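Local atomic coordinates of PROTEIN (hypothetical protein EF0366) (Enterococcus faecalis, PDB entry 1VPY), a protein that is of unknown function but belongs to the DUF72 family, folds as a TIM barrel and binds zinc ions in the crystal. Residues A[64-69]-A[107-113]; A[94-98]-A[137-142]; A[228-234]-A[265-270]. All coordinates share one frame; numbering follows the deposited sequence.

Contact 1 (A[64-69]-A[107-113]); sequences VKAVPE and PLIESKK
The flat groups here are peptide carbonyls, and K113 NZ meets those of V64 and V67 from different directions. K113 NZ lies 3.0 Å from V64 O, tilted 33° from that carbonyl plane. Over the V67 group it stands above the face, 53° out of plane, with K113 NZ 3.1 Å from V67 O. A third, weak bond runs from K113 NZ to P68 O. K113 reaches the three oxygens with its chain extended beyond CG, sliding past V67 in the opposite direction, so that V67 CG2 lies 3.8 Å from K113 CD.

In the TIM barrel, helices 57-65 and 106-109 lead into the neighbouring strands 72-76 and 114-120, which places this contact at the N-terminal end of those strands. K113 also pairs through its backbone with F73. V64 O belongs to the C-terminal part of helix 57-65, whose dipole would probably add to the attraction. Beside it, V64 splits its branches: CG2 rests 3.7 Å from L108 CA, and CG1 is 3.7 Å from S111 CB. The oxygen of L108 takes S111 N and S111 OG from one and the same face. S111 OG in turn accepts K113 N at 3.2 Å, an ST turn just before the lysine side chain sets out.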
# COMPACT_ATOMS: atom_id res chain seq x y z
N VAL A 64 -2.27 4.87 17.42
CA VAL A 64 -1.16 4.04 17.88
C VAL A 64 -1.50 3.33 19.20
O VAL A 64 -1.35 2.11 19.29
CB VAL A 64 0.15 4.87 18.01
CG1 VAL A 64 1.20 4.13 18.82
CG2 VAL A 64 0.68 5.20 16.62
N LYS A 65 -2.00 4.08 20.18
CA LYS A 65 -2.35 3.53 21.49
C LYS A 65 -3.48 2.48 21.44
O LYS A 65 -3.56 1.61 22.31
CB LYS A 65 -2.72 4.66 22.46
CG LYS A 65 -1.58 5.63 22.77
N ALA A 66 -4.33 2.57 20.42
CA ALA A 66 -5.57 1.77 20.34
C ALA A 66 -5.38 0.35 19.82
O ALA A 66 -6.30 -0.47 19.89
CB ALA A 66 -6.59 2.49 19.48
N VAL A 67 -4.18 0.06 19.32
CA VAL A 67 -3.88 -1.24 18.72
C VAL A 67 -2.85 -2.04 19.55
O VAL A 67 -2.09 -1.45 20.33
CB VAL A 67 -3.42 -1.08 17.25
CG1 VAL A 67 -4.51 -0.39 16.43
CG2 VAL A 67 -2.13 -0.30 17.17
N PRO A 68 -2.83 -3.39 19.41
CA PRO A 68 -1.85 -4.23 20.12
C PRO A 68 -0.39 -3.89 19.81
O PRO A 68 -0.10 -3.20 18.83
CB PRO A 68 -2.17 -5.64 19.61
CG PRO A 68 -3.58 -5.58 19.20
CD PRO A 68 -3.73 -4.22 18.59
N GLU A 69 0.51 -4.39 20.66
CA GLU A 69 1.95 -4.10 20.56
C GLU A 69 2.56 -4.35 19.17
O GLU A 69 3.50 -3.66 18.78
CB GLU A 69 2.73 -4.86 21.64
CG GLU A 69 2.56 -6.38 21.61
CD GLU A 69 3.16 -7.08 22.84
OE1 GLU A 69 3.10 -6.52 23.96
OE2 GLU A 69 3.69 -8.21 22.67
N PRO A 107 4.19 10.08 15.94
CA PRO A 107 3.93 9.05 16.94
C PRO A 107 3.85 7.64 16.36
O PRO A 107 4.09 6.67 17.08
CB PRO A 107 2.58 9.47 17.54
CG PRO A 107 2.40 10.88 17.14
CD PRO A 107 3.03 10.98 15.80
N LEU A 108 3.50 7.52 15.08
CA LEU A 108 3.51 6.23 14.40
C LEU A 108 4.93 5.79 14.05
O LEU A 108 5.30 4.63 14.26
CB LEU A 108 2.61 6.27 13.15
CG LEU A 108 2.65 5.09 12.17
CD1 LEU A 108 2.06 3.83 12.78
CD2 LEU A 108 1.92 5.45 10.90
N ILE A 109 5.72 6.72 13.51
CA ILE A 109 7.10 6.46 13.12
C ILE A 109 7.94 6.00 14.33
O ILE A 109 8.68 5.02 14.24
CB ILE A 109 7.72 7.72 12.46
CG1 ILE A 109 7.15 7.90 11.05
CG2 ILE A 109 9.25 7.66 12.43
CD1 ILE A 109 7.33 9.31 10.50
N GLU A 110 7.80 6.71 15.44
CA GLU A 110 8.51 6.39 16.68
C GLU A 110 7.97 5.14 17.37
O GLU A 110 8.61 4.60 18.28
CB GLU A 110 8.45 7.58 17.64
CG GLU A 110 9.12 8.84 17.13
CD GLU A 110 8.66 10.09 17.87
OE1 GLU A 110 7.70 10.01 18.67
OE2 GLU A 110 9.26 11.17 17.65
N SER A 111 6.81 4.67 16.93
CA SER A 111 6.13 3.56 17.60
C SER A 111 6.55 2.18 17.11
O SER A 111 6.31 1.18 17.80
CB SER A 111 4.62 3.69 17.46
OG SER A 111 4.21 3.35 16.15
N LYS A 112 7.16 2.12 15.93
CA LYS A 112 7.53 0.85 15.28
C LYS A 112 6.32 0.03 14.80
O LYS A 112 6.46 -1.15 14.46
CB LYS A 112 8.45 0.00 16.20
N LYS A 113 5.15 0.66 14.75
CA LYS A 113 3.93 0.02 14.25
C LYS A 113 3.67 0.37 12.79
O LYS A 113 2.62 0.04 12.23
CB LYS A 113 2.72 0.38 15.11
CG LYS A 113 2.91 0.06 16.58
CD LYS A 113 1.60 0.07 17.34
CE LYS A 113 1.80 -0.35 18.78
NZ LYS A 113 0.59 -0.12 19.60

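Contact 2 (A[94-98]-A[137-142]); sequences EEEMI and KIRHWF. With ZN (zinc ion), chain D.
W141 CG and I98 CG1 are both anti to their carbonyl carbons, which sets I98 CG1 over one face of the indole. In W141 this torsion (chi1 -73°) turns the ring toward helix 94-104. The CG1 atom of I98 stands 3.7 Å from the centroid of the five-membered ring of W141 and 22° off its normal, the geometry of a CH-pi contact, while I98 CD1 reaches the benzo part, 3.5 Å from W141 CE3. On the opposite face the carbonyl oxygen of K137, one helical turn back, lies above the rim, so the indole is held between its own helix and the isoleucine.

E94 extends straight beyond CG and arrives at the edge of the same ring. Its carboxylate is nearly perpendicular to the indole, with E94 OE1 3.4 Å from W141 CZ2. That oxygen also receives K137 NZ at 2.9 Å on its syn lone pair, forming a salt bridge across the two helices; the lysine reaches it by bending at chi3. E95 points away from the other segment at its base but folds back at chi2, bringing E95 OE1 within 3.6 Å of W141 NE1, an approach that is not a hydrogen bond.

Deeper in, I98 CD1 lies 4.2 Å from F142 CE2. F142 also touches F101 and L102 of helix 94-104, and its ring meets that of F117. At the outer side H140 NE2 binds a zinc ion at 2.1 Å. The axes of the short segments 94-98 and 137-141 approach to 12.0 Å at 47°, with the indole lying between them: these are the outer helices that precede and follow strand 114-120 in the TIM barrel.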
# COMPACT_ATOMS: atom_id res chain seq x y z
N GLU A 94 6.49 22.38 -1.37
CA GLU A 94 6.61 20.93 -1.17
C GLU A 94 7.23 20.58 0.18
O GLU A 94 6.81 19.62 0.83
CB GLU A 94 7.44 20.30 -2.30
CG GLU A 94 6.75 20.26 -3.67
CD GLU A 94 7.60 19.62 -4.77
OE1 GLU A 94 8.84 19.52 -4.61
OE2 GLU A 94 7.02 19.21 -5.80
N GLU A 95 8.22 21.37 0.59
CA GLU A 95 8.92 21.15 1.86
C GLU A 95 8.01 21.30 3.08
O GLU A 95 7.96 20.41 3.93
CB GLU A 95 10.14 22.09 1.98
CG GLU A 95 11.21 21.89 0.91
CD GLU A 95 11.90 20.53 0.95
OE1 GLU A 95 11.57 19.68 1.82
OE2 GLU A 95 12.80 20.30 0.11
N GLU A 96 7.29 22.42 3.14
CA GLU A 96 6.32 22.68 4.20
C GLU A 96 5.32 21.52 4.32
O GLU A 96 4.92 21.14 5.43
CB GLU A 96 5.59 23.99 3.92
CG GLU A 96 4.69 24.51 5.04
CD GLU A 96 4.22 25.94 4.79
OE1 GLU A 96 5.08 26.86 4.74
OE2 GLU A 96 2.99 26.17 4.66
N MSE A 97 4.94 20.96 3.17
CA MSE A 97 4.00 19.85 3.11
C MSE A 97 4.58 18.55 3.67
O MSE A 97 3.90 17.84 4.42
CB MSE A 97 3.53 19.65 1.67
CG MSE A 97 2.56 18.49 1.50
SE MSE A 97 2.04 18.10 -0.35
CE MSE A 97 3.87 17.81 -1.16
N ILE A 98 5.82 18.25 3.31
CA ILE A 98 6.51 17.08 3.84
C ILE A 98 6.70 17.17 5.36
O ILE A 98 6.47 16.18 6.07
CB ILE A 98 7.85 16.82 3.10
CG1 ILE A 98 7.58 16.31 1.68
CG2 ILE A 98 8.74 15.84 3.85
CD1 ILE A 98 6.83 14.99 1.62
N LYS A 137 13.16 12.32 -5.19
CA LYS A 137 12.75 13.32 -4.20
C LYS A 137 11.95 12.69 -3.06
O LYS A 137 12.11 13.07 -1.90
CB LYS A 137 11.95 14.47 -4.84
CG LYS A 137 12.78 15.41 -5.74
CD LYS A 137 12.12 16.78 -5.91
CE LYS A 137 10.98 16.75 -6.92
NZ LYS A 137 10.07 17.93 -6.75
N ILE A 138 11.09 11.72 -3.39
CA ILE A 138 10.33 10.97 -2.39
C ILE A 138 11.27 10.27 -1.42
O ILE A 138 11.09 10.35 -0.20
CB ILE A 138 9.39 9.90 -3.04
CG1 ILE A 138 8.28 10.56 -3.87
CG2 ILE A 138 8.80 8.97 -1.98
CD1 ILE A 138 7.20 11.24 -3.06
N ARG A 139 12.28 9.59 -1.97
CA ARG A 139 13.25 8.85 -1.16
C ARG A 139 13.98 9.77 -0.19
O ARG A 139 14.10 9.46 0.99
CB ARG A 139 14.25 8.09 -2.05
CG ARG A 139 15.40 7.39 -1.32
CD ARG A 139 14.95 6.15 -0.57
NE ARG A 139 14.19 6.47 0.63
CZ ARG A 139 13.45 5.59 1.32
NH1 ARG A 139 13.38 4.33 0.93
NH2 ARG A 139 12.79 5.98 2.39
N HIS A 140 14.43 10.92 -0.70
CA HIS A 140 15.10 11.93 0.12
C HIS A 140 14.20 12.45 1.23
O HIS A 140 14.60 12.47 2.39
CB HIS A 140 15.62 13.08 -0.74
CG HIS A 140 16.20 14.20 0.05
ND1 HIS A 140 17.31 14.06 0.86
CD2 HIS A 140 15.81 15.49 0.18
CE1 HIS A 140 17.58 15.21 1.44
NE2 HIS A 140 16.69 16.10 1.04
N TRP A 141 12.98 12.86 0.87
CA TRP A 141 11.99 13.36 1.83
C TRP A 141 11.70 12.36 2.94
O TRP A 141 11.40 12.75 4.06
CB TRP A 141 10.66 13.68 1.15
CG TRP A 141 10.66 14.92 0.32
CD1 TRP A 141 11.49 16.00 0.45
CD2 TRP A 141 9.77 15.23 -0.75
NE1 TRP A 141 11.18 16.95 -0.49
CE2 TRP A 141 10.12 16.51 -1.24
CE3 TRP A 141 8.70 14.55 -1.35
CZ2 TRP A 141 9.45 17.12 -2.30
CZ3 TRP A 141 8.03 15.15 -2.41
CH2 TRP A 141 8.41 16.43 -2.87
N PHE A 142 11.78 11.08 2.62
CA PHE A 142 11.44 10.04 3.58
C PHE A 142 12.64 9.31 4.18
O PHE A 142 12.54 8.14 4.53
CB PHE A 142 10.42 9.07 2.98
CG PHE A 142 9.03 9.63 2.90
CD1 PHE A 142 8.17 9.55 3.99
CD2 PHE A 142 8.59 10.26 1.74
CE1 PHE A 142 6.88 10.08 3.92
CE2 PHE A 142 7.30 10.79 1.66
CZ PHE A 142 6.45 10.70 2.75
ZN ZN D . 15.76 17.81 1.76

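Contact 3 (A[228-234]-A[265-270]); sequences HYNTQEI and ENALQM. With ZN (zinc ion), chain B.
N266 reaches from helix 260-273 to the stretch that leads into helix 231-245, joining two outer helices of the TIM barrel that follow strands 250-255 and 201-205. Its CB packs against I234 CD1 at 3.8 Å. Next, N266 CG lies 3.6 Å from Y229 CB, and there the amide divides its work. OD1 accepts Y229 N at 3.0 Å, with an N-H...O angle of 140° and the donor tilted 24° from the carbonyl plane; the same oxygen sits at the edge of the tyrosine ring. ND2 turns back to Y229 O, so N266 meets both N and O of one residue, the second bond being weak. N266 ND2 also lies over one face of the H228 ring, the amide and ring planes being 64° apart, and makes a weak bond to Q269 OE1.

On the helix 231-245 side, I234 CG2 meets M270 CG at 3.6 Å and I234 CG1 meets Q269 NE2. N230 and E233 start that helix with a capping box: E233 N donates to N230 OD1, and N230 N to E233 OE1. H228 is partly exposed, its ND1 bonded to D262 and its NE2 2.3 Å from a zinc ion.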
# COMPACT_ATOMS: atom_id res chain seq x y z
N HIS A 228 -16.22 -9.07 -5.71
CA HIS A 228 -16.04 -10.10 -4.69
C HIS A 228 -15.23 -11.23 -5.33
O HIS A 228 -15.71 -11.93 -6.21
CB HIS A 228 -17.41 -10.60 -4.19
CG HIS A 228 -17.34 -11.71 -3.19
ND1 HIS A 228 -17.59 -11.51 -1.84
CD2 HIS A 228 -17.10 -13.03 -3.33
CE1 HIS A 228 -17.48 -12.66 -1.20
NE2 HIS A 228 -17.18 -13.60 -2.08
N TYR A 229 -13.99 -11.39 -4.88
CA TYR A 229 -13.11 -12.47 -5.35
C TYR A 229 -13.69 -13.83 -5.04
O TYR A 229 -14.23 -14.05 -3.96
CB TYR A 229 -11.74 -12.36 -4.70
CG TYR A 229 -10.83 -11.27 -5.23
CD1 TYR A 229 -10.25 -11.37 -6.48
CD2 TYR A 229 -10.53 -10.16 -4.45
CE1 TYR A 229 -9.41 -10.38 -6.96
CE2 TYR A 229 -9.68 -9.16 -4.92
CZ TYR A 229 -9.12 -9.28 -6.18
OH TYR A 229 -8.27 -8.30 -6.66
N ASN A 230 -13.56 -14.75 -5.99
CA ASN A 230 -14.11 -16.10 -5.82
C ASN A 230 -13.06 -17.06 -5.28
O ASN A 230 -11.91 -16.66 -5.06
CB ASN A 230 -14.71 -16.63 -7.14
CG ASN A 230 -13.70 -16.73 -8.27
OD1 ASN A 230 -12.53 -17.04 -8.06
ND2 ASN A 230 -14.16 -16.47 -9.49
N THR A 231 -13.46 -18.31 -5.07
CA THR A 231 -12.60 -19.32 -4.48
C THR A 231 -11.34 -19.57 -5.32
O THR A 231 -10.24 -19.66 -4.78
CB THR A 231 -13.39 -20.63 -4.22
OG1 THR A 231 -14.62 -20.30 -3.57
CG2 THR A 231 -12.61 -21.58 -3.31
N GLN A 232 -11.50 -19.63 -6.64
CA GLN A 232 -10.37 -19.82 -7.55
C GLN A 232 -9.41 -18.63 -7.55
O GLN A 232 -8.19 -18.81 -7.59
CB GLN A 232 -10.84 -20.14 -8.97
CG GLN A 232 -9.72 -20.54 -9.94
CD GLN A 232 -9.02 -21.83 -9.54
OE1 GLN A 232 -7.89 -21.82 -9.04
NE2 GLN A 232 -9.70 -22.95 -9.75
N GLU A 233 -9.96 -17.42 -7.51
CA GLU A 233 -9.11 -16.23 -7.47
C GLU A 233 -8.33 -16.14 -6.16
O GLU A 233 -7.13 -15.87 -6.18
CB GLU A 233 -9.93 -14.97 -7.73
CG GLU A 233 -10.45 -14.91 -9.16
CD GLU A 233 -11.53 -13.87 -9.37
OE1 GLU A 233 -12.29 -13.56 -8.42
OE2 GLU A 233 -11.61 -13.37 -10.51
N ILE A 234 -9.01 -16.39 -5.04
CA ILE A 234 -8.32 -16.43 -3.74
C ILE A 234 -7.23 -17.50 -3.74
O ILE A 234 -6.19 -17.32 -3.10
CB ILE A 234 -9.29 -16.66 -2.55
CG1 ILE A 234 -10.33 -15.54 -2.44
CG2 ILE A 234 -8.52 -16.82 -1.23
CD1 ILE A 234 -9.75 -14.18 -2.15
N GLU A 265 -14.54 -10.66 3.77
CA GLU A 265 -14.87 -12.05 3.47
C GLU A 265 -13.68 -12.69 2.76
O GLU A 265 -13.19 -13.74 3.18
CB GLU A 265 -16.15 -12.14 2.62
CG GLU A 265 -16.68 -13.56 2.38
CD GLU A 265 -17.51 -14.11 3.54
OE1 GLU A 265 -17.78 -13.36 4.51
OE2 GLU A 265 -17.91 -15.30 3.47
N ASN A 266 -13.21 -12.03 1.70
CA ASN A 266 -12.05 -12.50 0.95
C ASN A 266 -10.79 -12.67 1.81
O ASN A 266 -10.08 -13.67 1.67
CB ASN A 266 -11.76 -11.58 -0.23
CG ASN A 266 -12.83 -11.64 -1.31
OD1 ASN A 266 -12.89 -10.76 -2.17
ND2 ASN A 266 -13.67 -12.67 -1.29
N ALA A 267 -10.51 -11.71 2.69
CA ALA A 267 -9.36 -11.79 3.58
C ALA A 267 -9.48 -12.97 4.56
O ALA A 267 -8.52 -13.68 4.81
CB ALA A 267 -9.14 -10.48 4.32
N LEU A 268 -10.69 -13.18 5.09
CA LEU A 268 -10.95 -14.32 5.97
C LEU A 268 -10.84 -15.65 5.22
O LEU A 268 -10.50 -16.66 5.82
CB LEU A 268 -12.32 -14.18 6.64
CG LEU A 268 -12.45 -13.44 7.99
CD1 LEU A 268 -11.52 -12.20 8.19
CD2 LEU A 268 -13.92 -13.06 8.24
N GLN A 269 -11.09 -15.63 3.91
CA GLN A 269 -10.89 -16.81 3.05
C GLN A 269 -9.41 -17.14 2.92
O GLN A 269 -9.01 -18.28 3.18
CB GLN A 269 -11.52 -16.62 1.67
CG GLN A 269 -13.01 -16.92 1.61
CD GLN A 269 -13.67 -16.40 0.34
OE1 GLN A 269 -14.53 -15.51 0.39
NE2 GLN A 269 -13.27 -16.95 -0.81
N MSE A 270 -8.62 -16.15 2.51
CA MSE A 270 -7.17 -16.30 2.36
C MSE A 270 -6.52 -16.84 3.62
O MSE A 270 -5.77 -17.82 3.58
CB MSE A 270 -6.55 -14.96 2.01
CG MSE A 270 -6.06 -14.86 0.57
SE MSE A 270 -4.47 -13.70 0.40
CE MSE A 270 -3.60 -14.19 2.05
ZN ZN B . -16.86 -15.85 -1.56

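All three contacts join elements outside the barrel strands, 18 to 19 Å from the chain centre, and each is partly buried. Contact 2 uses helix 94-104 and contact 1 the next helix, 106-109; no element is shared, and their nearest atoms stay about 7 Å apart. Contacts 2 and 3 lie on opposite sides of the chain's centre. The chemistry differs: contact 1 sets a lysine ammonium among backbone carbonyls, contact 2 puts an isoleucine over an indole face and a salt bridge at its edge, and contact 3 uses a neutral amide against backbone. Contact 3 buries that N266 amide, whereas I98 and W141 are the buried pair of contact 2. A histidine-bound zinc accompanies contacts 2 and 3 at their outer sides.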